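Local structure of putative GH105 family protein (Salmonella enterica subsp. enterica serovar Paratyphi A, 3QWT) at residues V109-Y120 with T170-I181; N224-R232 with F343-Y354. The protein is of unknown function but is probably a glycoside hydrolase of family GH105, whose members remove unsaturated uronic acid residues from the ends of oligosaccharides. All coordinates share one frame; numbering follows the deposited sequence.

Contact 1 (V109-Y120 with T170-I181); sequences VNTMAPFLTLAY and TLMMTVLPLAKI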
loop_
_atom_site.group_PDB
_atom_site.type_symbol
_atom_site.label_atom_id
_atom_site.label_comp_id
_atom_site.label_asym_id
_atom_site.label_seq_id
_atom_site.Cartn_x
_atom_site.Cartn_y
_atom_site.Cartn_z
ATOM N N VAL A 109 -5.957 -9.300 38.705
ATOM C CA VAL A 109 -5.443 -10.248 37.718
ATOM C C VAL A 109 -6.454 -11.358 37.450
ATOM O O VAL A 109 -6.601 -11.804 36.317
ATOM C CB VAL A 109 -4.064 -10.827 38.123
ATOM C CG1 VAL A 109 -4.178 -11.763 39.335
ATOM C CG2 VAL A 109 -3.431 -11.564 36.954
ATOM N N ASN A 110 -7.168 -11.776 38.496
ATOM C CA ASN A 110 -8.102 -12.913 38.406
ATOM C C ASN A 110 -9.516 -12.611 37.921
ATOM O O ASN A 110 -10.069 -13.339 37.092
ATOM C CB ASN A 110 -8.171 -13.659 39.732
ATOM C CG ASN A 110 -6.861 -14.378 40.055
ATOM O OD1 ASN A 110 -6.155 -14.821 39.153
ATOM N ND2 ASN A 110 -6.535 -14.486 41.344
ATOM N N THR A 111 -10.112 -11.546 38.432
ATOM C CA THR A 111 -11.462 -11.197 37.993
ATOM C C THR A 111 -11.496 -10.769 36.502
ATOM O O THR A 111 -12.566 -10.614 35.905
ATOM C CB THR A 111 -12.061 -10.115 38.896
ATOM O OG1 THR A 111 -11.220 -8.953 38.873
ATOM C CG2 THR A 111 -12.200 -10.634 40.351
HETATM N N MSE A 112 -10.315 -10.619 35.911
HETATM C CA MSE A 112 -10.157 -10.293 34.485
HETATM C C MSE A 112 -10.506 -11.473 33.575
HETATM O O MSE A 112 -11.070 -11.288 32.490
HETATM C CB MSE A 112 -8.705 -9.832 34.220
HETATM C CG MSE A 112 -8.334 -9.593 32.755
HETATM SE SE MSE A 112 -9.071 -7.904 32.017
HETATM C CE MSE A 112 -8.248 -6.691 33.234
ATOM N N ALA A 113 -10.177 -12.682 34.030
ATOM C CA ALA A 113 -10.272 -13.898 33.197
ATOM C C ALA A 113 -11.549 -14.047 32.386
ATOM O O ALA A 113 -11.487 -14.392 31.208
ATOM C CB ALA A 113 -10.032 -15.150 34.042
ATOM N N PRO A 114 -12.716 -13.787 33.002
ATOM C CA PRO A 114 -13.938 -13.961 32.203
ATOM C C PRO A 114 -14.024 -13.073 30.942
ATOM O O PRO A 114 -14.821 -13.354 30.052
ATOM C CB PRO A 114 -15.058 -13.612 33.192
ATOM C CG PRO A 114 -14.469 -14.000 34.543
ATOM C CD PRO A 114 -13.005 -13.632 34.444
ATOM N N PHE A 115 -13.227 -12.025 30.851
ATOM C CA PHE A 115 -13.390 -11.132 29.703
ATOM C C PHE A 115 -12.839 -11.695 28.397
ATOM O O PHE A 115 -13.244 -11.275 27.306
ATOM C CB PHE A 115 -12.925 -9.720 30.029
ATOM C CG PHE A 115 -13.771 -9.073 31.080
ATOM C CD1 PHE A 115 -15.033 -8.596 30.761
ATOM C CD2 PHE A 115 -13.343 -9.019 32.401
ATOM C CE1 PHE A 115 -15.835 -8.032 31.734
ATOM C CE2 PHE A 115 -14.138 -8.453 33.378
ATOM C CZ PHE A 115 -15.386 -7.957 33.048
ATOM N N LEU A 116 -11.960 -12.689 28.528
ATOM C CA LEU A 116 -11.563 -13.511 27.405
ATOM C C LEU A 116 -12.799 -14.082 26.691
ATOM O O LEU A 116 -12.942 -13.951 25.478
ATOM C CB LEU A 116 -10.632 -14.637 27.878
ATOM C CG LEU A 116 -10.247 -15.681 26.825
ATOM C CD1 LEU A 116 -9.729 -15.033 25.557
ATOM C CD2 LEU A 116 -9.193 -16.643 27.384
ATOM N N THR A 117 -13.698 -14.707 27.444
ATOM C CA THR A 117 -14.872 -15.327 26.828
ATOM C C THR A 117 -15.872 -14.285 26.335
ATOM O O THR A 117 -16.491 -14.442 25.275
ATOM C CB THR A 117 -15.535 -16.314 27.786
ATOM O OG1 THR A 117 -14.589 -17.336 28.123
ATOM C CG2 THR A 117 -16.765 -16.955 27.159
ATOM N N LEU A 118 -16.013 -13.209 27.099
ATOM C CA LEU A 118 -16.894 -12.132 26.701
ATOM C C LEU A 118 -16.425 -11.542 25.370
ATOM O O LEU A 118 -17.242 -11.189 24.500
ATOM C CB LEU A 118 -16.927 -11.042 27.769
ATOM C CG LEU A 118 -18.044 -10.030 27.524
ATOM C CD1 LEU A 118 -19.451 -10.668 27.610
ATOM C CD2 LEU A 118 -17.902 -8.833 28.462
ATOM N N ALA A 119 -15.108 -11.446 25.217
ATOM C CA ALA A 119 -14.555 -10.908 23.984
ATOM C C ALA A 119 -15.050 -11.733 22.810
ATOM O O ALA A 119 -15.492 -11.184 21.810
ATOM C CB ALA A 119 -13.009 -10.862 24.018
ATOM N N TYR A 120 -14.995 -13.052 22.946
ATOM C CA TYR A 120 -15.455 -13.925 21.880
ATOM C C TYR A 120 -16.958 -13.779 21.649
ATOM O O TYR A 120 -17.431 -13.841 20.522
ATOM C CB TYR A 120 -15.133 -15.379 22.191
ATOM C CG TYR A 120 -13.749 -15.818 21.782
ATOM C CD1 TYR A 120 -12.728 -15.957 22.732
ATOM C CD2 TYR A 120 -13.454 -16.091 20.449
ATOM C CE1 TYR A 120 -11.455 -16.373 22.360
ATOM C CE2 TYR A 120 -12.183 -16.501 20.070
ATOM C CZ TYR A 120 -11.188 -16.643 21.033
ATOM O OH TYR A 120 -9.926 -17.050 20.665
ATOM N N THR A 170 -0.837 -15.361 35.812
ATOM C CA THR A 170 -1.119 -14.098 35.160
ATOM C C THR A 170 -1.258 -14.317 33.667
ATOM O O THR A 170 -2.058 -13.657 33.038
ATOM C CB THR A 170 -0.024 -13.075 35.441
ATOM O OG1 THR A 170 0.067 -12.874 36.853
ATOM C CG2 THR A 170 -0.319 -11.750 34.762
ATOM N N LEU A 171 -0.508 -15.260 33.095
ATOM C CA LEU A 171 -0.552 -15.381 31.635
ATOM C C LEU A 171 -1.930 -15.806 31.145
ATOM O O LEU A 171 -2.356 -15.400 30.063
ATOM C CB LEU A 171 0.565 -16.281 31.078
ATOM C CG LEU A 171 1.956 -15.626 31.124
ATOM C CD1 LEU A 171 3.068 -16.657 31.052
ATOM C CD2 LEU A 171 2.127 -14.577 30.020
HETATM N N MSE A 172 -2.630 -16.597 31.956
HETATM C CA MSE A 172 -3.942 -17.099 31.584
HETATM C C MSE A 172 -5.072 -16.115 31.921
HETATM O O MSE A 172 -5.989 -15.907 31.114
HETATM C CB MSE A 172 -4.208 -18.452 32.264
HETATM C CG MSE A 172 -5.597 -19.038 32.024
HETATM SE SE MSE A 172 -5.834 -19.718 30.206
HETATM C CE MSE A 172 -7.286 -18.538 29.651
HETATM N N MSE A 173 -5.002 -15.521 33.110
HETATM C CA MSE A 173 -6.106 -14.722 33.646
HETATM C C MSE A 173 -6.187 -13.271 33.145
HETATM O O MSE A 173 -7.254 -12.666 33.214
HETATM C CB MSE A 173 -6.053 -14.696 35.165
HETATM C CG MSE A 173 -5.827 -16.053 35.809
HETATM SE SE MSE A 173 -6.907 -17.481 35.048
HETATM C CE MSE A 173 -5.885 -18.967 35.827
ATOM N N THR A 174 -5.075 -12.704 32.678
ATOM C CA THR A 174 -5.082 -11.312 32.205
ATOM C C THR A 174 -4.383 -11.106 30.867
ATOM O O THR A 174 -4.892 -10.409 29.997
ATOM C CB THR A 174 -4.487 -10.334 33.259
ATOM O OG1 THR A 174 -5.398 -10.218 34.349
ATOM C CG2 THR A 174 -4.282 -8.945 32.682
ATOM N N VAL A 175 -3.209 -11.688 30.693
ATOM C CA VAL A 175 -2.524 -11.466 29.441
ATOM C C VAL A 175 -3.327 -11.953 28.237
ATOM O O VAL A 175 -3.545 -11.208 27.296
ATOM C CB VAL A 175 -1.143 -12.108 29.384
ATOM C CG1 VAL A 175 -0.459 -11.655 28.095
ATOM C CG2 VAL A 175 -0.334 -11.708 30.591
ATOM N N LEU A 176 -3.745 -13.208 28.249
ATOM C CA LEU A 176 -4.431 -13.734 27.082
ATOM C C LEU A 176 -5.714 -12.946 26.798
ATOM O O LEU A 176 -5.983 -12.609 25.652
ATOM C CB LEU A 176 -4.706 -15.232 27.229
ATOM C CG LEU A 176 -5.487 -15.843 26.067
ATOM C CD1 LEU A 176 -4.765 -15.623 24.747
ATOM C CD2 LEU A 176 -5.688 -17.307 26.304
ATOM N N PRO A 177 -6.513 -12.651 27.841
ATOM C CA PRO A 177 -7.703 -11.820 27.597
ATOM C C PRO A 177 -7.347 -10.477 26.980
ATOM O O PRO A 177 -8.051 -9.999 26.091
ATOM C CB PRO A 177 -8.288 -11.620 28.999
ATOM C CG PRO A 177 -7.860 -12.845 29.753
ATOM C CD PRO A 177 -6.522 -13.254 29.191
ATOM N N LEU A 178 -6.263 -9.871 27.446
ATOM C CA LEU A 178 -5.847 -8.573 26.916
ATOM C C LEU A 178 -5.469 -8.652 25.435
ATOM O O LEU A 178 -5.898 -7.838 24.631
ATOM C CB LEU A 178 -4.687 -8.001 27.722
ATOM C CG LEU A 178 -4.113 -6.718 27.137
ATOM C CD1 LEU A 178 -5.154 -5.570 27.136
ATOM C CD2 LEU A 178 -2.877 -6.338 27.917
ATOM N N ALA A 179 -4.664 -9.646 25.089
ATOM C CA ALA A 179 -4.363 -9.969 23.700
ATOM C C ALA A 179 -5.633 -10.137 22.857
ATOM O O ALA A 179 -5.748 -9.579 21.767
ATOM C CB ALA A 179 -3.545 -11.248 23.643
ATOM N N LYS A 180 -6.587 -10.913 23.343
ATOM C CA LYS A 180 -7.745 -11.202 22.508
ATOM C C LYS A 180 -8.506 -9.902 22.243
ATOM O O LYS A 180 -8.864 -9.592 21.097
ATOM C CB LYS A 180 -8.638 -12.273 23.131
ATOM C CG LYS A 180 -10.011 -12.415 22.467
ATOM C CD LYS A 180 -9.913 -12.768 20.992
ATOM C CE LYS A 180 -11.293 -13.135 20.416
ATOM N NZ LYS A 180 -11.310 -13.435 18.935
ATOM N N ILE A 181 -8.696 -9.121 23.297
ATOM C CA ILE A 181 -9.427 -7.866 23.177
ATOM C C ILE A 181 -8.706 -6.906 22.235
ATOM O O ILE A 181 -9.344 -6.200 21.457
ATOM C CB ILE A 181 -9.638 -7.204 24.559
ATOM C CG1 ILE A 181 -10.490 -8.120 25.434
ATOM C CG2 ILE A 181 -10.328 -5.857 24.409
ATOM C CD1 ILE A 181 -10.835 -7.530 26.772
#
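Helix-to-helix packing, with one hydrogen bond at the N-terminal ends of the segments, makes up this buried contact: helix 114-120 and the type I beta turn Asn-110 to Ala-113 that leads into it lie along helix 170-181. The helix axes come within 8.3 Å and run nearly parallel, 22° apart. Thr-174 OG1 donates to Val-109 O (2.8 Å), in the carbonyl plane and on a lone pair. Val-109 CG2 lies against the same hydroxyl, and against Thr-170, whose own OG1 is bonded to His-155. With chi1 at 174°, Met-112 CG is swung over Thr-174 and Met-173, a methylene in close van der Waals approach to Met-173 O (3.3 Å), while Met-173 SE sits 4.0 Å from Ala-113 CB. Helix 131-143 runs between the two helices in the chain, so they can point the same way, consistent with two helices of one layer of the alpha/alpha toroid. Helix 170-181 has a pi-type turn at 171-175 and is kinked at Pro-177, whose CG lies 3.8 Å from Leu-116 CB. Leu-116 is a knob in the hole formed by Met-172, Leu-176, Pro-177 and Lys-180: CD2 touches Met-172 CE (3.5 Å) and Leu-176, and CD1 rests on Lys-180 CB. One turn on, Ala-119 CB meets Lys-180 CG and Ile-181 CG1. The lysine chain, bent at chi2 (59°), then crosses one face of the Tyr-120 ring, with Lys-180 CE 3.5 Å from the ring centroid. Lys-180 NZ, 3.9 Å from that centroid, makes an off-centre cation-pi contact with the ring, and a salt bridge to Glu-123.

Contact 2 (N224-R232 with F343-Y354); sequences NFANARWAR and FGTGMGHDLDFY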
loop_
_atom_site.group_PDB
_atom_site.type_symbol
_atom_site.label_atom_id
_atom_site.label_comp_id
_atom_site.label_asym_id
_atom_site.label_seq_id
_atom_site.Cartn_x
_atom_site.Cartn_y
_atom_site.Cartn_z
ATOM N N ASN A 224 12.622 -16.888 43.290
ATOM C CA ASN A 224 11.455 -17.642 42.843
ATOM C C ASN A 224 10.777 -18.407 43.976
ATOM O O ASN A 224 10.274 -19.514 43.771
ATOM C CB ASN A 224 11.823 -18.603 41.712
ATOM C CG ASN A 224 12.132 -17.877 40.406
ATOM O OD1 ASN A 224 13.291 -17.696 40.051
ATOM N ND2 ASN A 224 11.088 -17.443 39.696
ATOM N N PHE A 225 10.750 -17.808 45.163
ATOM C CA PHE A 225 10.127 -18.442 46.336
ATOM C C PHE A 225 10.669 -19.852 46.543
ATOM O O PHE A 225 11.885 -20.058 46.592
ATOM C CB PHE A 225 8.594 -18.434 46.216
ATOM C CG PHE A 225 8.016 -17.048 46.141
ATOM C CD1 PHE A 225 7.532 -16.419 47.279
ATOM C CD2 PHE A 225 8.026 -16.344 44.944
ATOM C CE1 PHE A 225 7.039 -15.127 47.216
ATOM C CE2 PHE A 225 7.528 -15.054 44.873
ATOM C CZ PHE A 225 7.030 -14.444 46.010
ATOM N N ALA A 226 9.769 -20.820 46.640
ATOM C CA ALA A 226 10.166 -22.204 46.889
ATOM C C ALA A 226 10.759 -22.885 45.653
ATOM O O ALA A 226 11.058 -24.074 45.693
ATOM C CB ALA A 226 8.980 -22.999 47.408
ATOM N N ASN A 227 10.937 -22.137 44.564
ATOM C CA ASN A 227 11.364 -22.735 43.297
ATOM C C ASN A 227 10.492 -23.939 42.942
ATOM O O ASN A 227 10.987 -24.986 42.540
ATOM C CB ASN A 227 12.844 -23.148 43.335
ATOM C CG ASN A 227 13.794 -21.957 43.377
ATOM O OD1 ASN A 227 13.383 -20.812 43.538
ATOM N ND2 ASN A 227 15.074 -22.232 43.241
ATOM N N ALA A 228 9.184 -23.766 43.080
ATOM C CA ALA A 228 8.240 -24.844 42.835
ATOM C C ALA A 228 7.947 -25.049 41.353
ATOM O O ALA A 228 7.568 -24.118 40.638
ATOM C CB ALA A 228 6.937 -24.596 43.609
ATOM N N ARG A 229 8.135 -26.273 40.882
ATOM C CA ARG A 229 7.782 -26.574 39.513
ATOM C C ARG A 229 6.374 -27.134 39.561
ATOM O O ARG A 229 6.145 -28.337 39.418
ATOM C CB ARG A 229 8.804 -27.513 38.866
ATOM C CG ARG A 229 10.186 -26.890 38.835
ATOM C CD ARG A 229 11.238 -27.789 38.191
ATOM N NE ARG A 229 12.536 -27.120 38.153
ATOM C CZ ARG A 229 13.462 -27.241 39.101
ATOM N NH1 ARG A 229 13.233 -28.011 40.146
ATOM N NH2 ARG A 229 14.618 -26.596 39.008
ATOM N N TRP A 230 5.433 -26.227 39.779
ATOM C CA TRP A 230 4.065 -26.602 40.112
ATOM C C TRP A 230 3.266 -26.942 38.862
ATOM O O TRP A 230 3.339 -26.245 37.854
ATOM C CB TRP A 230 3.409 -25.483 40.915
ATOM C CG TRP A 230 1.970 -25.692 41.227
ATOM C CD1 TRP A 230 1.426 -26.760 41.858
ATOM C CD2 TRP A 230 0.888 -24.783 40.964
ATOM N NE1 TRP A 230 0.071 -26.590 41.987
ATOM C CE2 TRP A 230 -0.285 -25.381 41.452
ATOM C CE3 TRP A 230 0.801 -23.527 40.352
ATOM C CZ2 TRP A 230 -1.539 -24.774 41.351
ATOM C CZ3 TRP A 230 -0.455 -22.914 40.251
ATOM C CH2 TRP A 230 -1.602 -23.541 40.743
ATOM N N ALA A 231 2.513 -28.032 38.935
ATOM C CA ALA A 231 1.822 -28.565 37.766
ATOM C C ALA A 231 0.803 -27.600 37.152
ATOM O O ALA A 231 0.968 -27.157 36.013
ATOM C CB ALA A 231 1.158 -29.901 38.103
ATOM N N ARG A 232 -0.260 -27.287 37.882
ATOM C CA ARG A 232 -1.300 -26.435 37.309
ATOM C C ARG A 232 -0.712 -25.158 36.672
ATOM O O ARG A 232 -1.078 -24.786 35.557
ATOM C CB ARG A 232 -2.423 -26.128 38.314
ATOM C CG ARG A 232 -3.480 -25.179 37.704
ATOM C CD ARG A 232 -4.898 -25.429 38.208
ATOM N NE ARG A 232 -5.049 -25.095 39.621
ATOM C CZ ARG A 232 -5.266 -25.989 40.577
ATOM N NH1 ARG A 232 -5.386 -25.593 41.832
ATOM N NH2 ARG A 232 -5.373 -27.276 40.277
ATOM N N PHE A 343 -7.449 -27.591 45.047
ATOM C CA PHE A 343 -8.135 -26.340 45.321
ATOM C C PHE A 343 -7.231 -25.171 44.964
ATOM O O PHE A 343 -6.051 -25.362 44.684
ATOM C CB PHE A 343 -8.542 -26.289 46.793
ATOM C CG PHE A 343 -9.250 -25.031 47.179
ATOM C CD1 PHE A 343 -10.472 -24.710 46.609
ATOM C CD2 PHE A 343 -8.691 -24.159 48.101
ATOM C CE1 PHE A 343 -11.129 -23.541 46.959
ATOM C CE2 PHE A 343 -9.339 -22.991 48.453
ATOM C CZ PHE A 343 -10.566 -22.683 47.884
ATOM N N GLY A 344 -7.787 -23.963 44.960
ATOM C CA GLY A 344 -7.016 -22.778 44.627
ATOM C C GLY A 344 -5.689 -22.794 45.352
ATOM O O GLY A 344 -5.646 -23.052 46.562
ATOM N N THR A 345 -4.609 -22.533 44.621
ATOM C CA THR A 345 -3.266 -22.627 45.201
ATOM C C THR A 345 -2.481 -21.319 45.083
ATOM O O THR A 345 -2.129 -20.890 43.974
ATOM C CB THR A 345 -2.432 -23.760 44.540
ATOM O OG1 THR A 345 -3.065 -25.023 44.751
ATOM C CG2 THR A 345 -1.017 -23.805 45.104
ATOM N N GLY A 346 -2.194 -20.706 46.229
ATOM C CA GLY A 346 -1.370 -19.510 46.290
ATOM C C GLY A 346 0.126 -19.754 46.119
ATOM O O GLY A 346 0.564 -20.834 45.699
HETATM N N MSE A 347 0.923 -18.742 46.437
HETATM C CA MSE A 347 2.362 -18.872 46.281
HETATM C C MSE A 347 2.951 -19.522 47.520
HETATM O O MSE A 347 2.734 -19.056 48.645
HETATM C CB MSE A 347 3.020 -17.515 46.044
HETATM C CG MSE A 347 4.522 -17.620 45.840
HETATM SE SE MSE A 347 4.910 -18.472 44.132
HETATM C CE MSE A 347 3.611 -17.432 43.039
ATOM N N GLY A 348 3.691 -20.603 47.314
ATOM C CA GLY A 348 4.288 -21.315 48.427
ATOM C C GLY A 348 5.669 -20.788 48.741
ATOM O O GLY A 348 6.409 -20.385 47.840
ATOM N N HIS A 349 6.013 -20.776 50.023
ATOM C CA HIS A 349 7.346 -20.375 50.450
ATOM C C HIS A 349 8.208 -21.598 50.743
ATOM O O HIS A 349 9.407 -21.485 50.958
ATOM C CB HIS A 349 7.277 -19.413 51.636
ATOM C CG HIS A 349 6.669 -18.089 51.289
ATOM N ND1 HIS A 349 7.426 -16.957 51.065
ATOM C CD2 HIS A 349 5.379 -17.719 51.097
ATOM C CE1 HIS A 349 6.626 -15.947 50.765
ATOM N NE2 HIS A 349 5.379 -16.383 50.776
ATOM N N ASP A 350 7.582 -22.769 50.718
ATOM C CA ASP A 350 8.301 -24.042 50.722
ATOM C C ASP A 350 7.540 -25.062 49.877
ATOM O O ASP A 350 6.366 -24.860 49.557
ATOM C CB ASP A 350 8.537 -24.574 52.157
ATOM C CG ASP A 350 7.250 -24.717 52.958
ATOM O OD1 ASP A 350 6.174 -24.925 52.348
ATOM O OD2 ASP A 350 7.316 -24.616 54.205
ATOM N N LEU A 351 8.215 -26.151 49.526
ATOM C CA LEU A 351 7.637 -27.220 48.716
ATOM C C LEU A 351 6.450 -27.911 49.389
ATOM O O LEU A 351 5.412 -28.128 48.771
ATOM C CB LEU A 351 8.715 -28.249 48.358
ATOM C CG LEU A 351 9.417 -28.033 47.024
ATOM C CD1 LEU A 351 10.658 -28.910 46.888
ATOM C CD2 LEU A 351 8.433 -28.317 45.915
ATOM N N ASP A 352 6.606 -28.257 50.656
ATOM C CA ASP A 352 5.522 -28.898 51.383
ATOM C C ASP A 352 4.192 -28.179 51.146
ATOM O O ASP A 352 3.145 -28.822 51.026
ATOM C CB ASP A 352 5.846 -28.960 52.877
ATOM C CG ASP A 352 6.683 -30.175 53.244
ATOM O OD1 ASP A 352 6.809 -31.091 52.409
ATOM O OD2 ASP A 352 7.199 -30.220 54.377
ATOM N N PHE A 353 4.245 -26.848 51.066
ATOM C CA PHE A 353 3.044 -26.040 50.868
ATOM C C PHE A 353 2.231 -26.551 49.687
ATOM O O PHE A 353 1.011 -26.616 49.746
ATOM C CB PHE A 353 3.412 -24.567 50.662
ATOM C CG PHE A 353 2.294 -23.730 50.119
ATOM C CD1 PHE A 353 1.487 -22.984 50.965
ATOM C CD2 PHE A 353 2.048 -23.681 48.762
ATOM C CE1 PHE A 353 0.454 -22.201 50.459
ATOM C CE2 PHE A 353 1.016 -22.899 48.250
ATOM C CZ PHE A 353 0.221 -22.160 49.096
ATOM N N TYR A 354 2.925 -26.911 48.613
ATOM C CA TYR A 354 2.272 -27.395 47.406
ATOM C C TYR A 354 1.788 -28.817 47.585
ATOM O O TYR A 354 0.777 -29.212 47.003
ATOM C CB TYR A 354 3.229 -27.305 46.215
ATOM C CG TYR A 354 3.488 -25.878 45.820
ATOM C CD1 TYR A 354 2.627 -25.212 44.954
ATOM C CD2 TYR A 354 4.561 -25.180 46.345
ATOM C CE1 TYR A 354 2.847 -23.898 44.608
ATOM C CE2 TYR A 354 4.788 -23.866 46.013
ATOM C CZ TYR A 354 3.930 -23.229 45.138
ATOM O OH TYR A 354 4.152 -21.921 44.798
HETATM O O HOH W 1 6.622 -21.298 45.360
#
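Two mostly irregular segments, each running into a helix, approach most closely at Ala-226 and Asp-350, whose CA atoms are 4.6 Å apart; Trp-230 and Asp-350 hold the N-cap positions, and the Asp-350 side chain accepts from Phe-353 N. Ala-226 CB presses on the Asp-350 backbone, 3.5 Å from Asp-350 C. With Met-347 CG anti to the backbone N (chi1 -178°) and the chain bent at chi2 and chi3, CG stands over the centre of the Phe-225 ring and Met-347 SE, 4.3 Å from the ring centroid, adds a Met-aromatic contact. An offset edge-to-face (T-shaped) pair turns the edge of Phe-225 toward the face of His-349, planes 78° apart. Ala-228 CB lies over one face of Tyr-354, 3.3 Å from Tyr-354 CE2, and Phe-353 covers the opposite face. Tyr-354 OH accepts from Gly-348 N, bonds His-215 and lies 2.6 Å from a water oxygen, which donates to Gly-348 O. Trp-230 carries Thr-345 and Tyr-354 on one face and Arg-232 CB on the other. Arg-232 NH1 lies 2.9 Å from Phe-343 O, while NH2 bonds Ser-295 and Ser-342. Phe-225 lies against strands 165-167 and 216-218, Met-347 against Trp-167; Arg-232, on helix 231-248, packs against helix 294-309.

How the contacts relate
Contact 1 is core, with almost all its touching residues buried and its centre about 11 Å from the centre of the chain; contact 2, its centre about 17 Å out, is only partly buried. Their centres lie about 23 Å apart, and their nearest atoms, about 7 Å apart, do not touch. They follow in series along the chain and share no segment, yet helix 231-248, which begins in contact 2, also packs on the 170-181 side of contact 1. Contact 1 is mainly aliphatic, with one aromatic face used by a lysine; contact 2 has several aromatic faces, a bridging water and a capping bond.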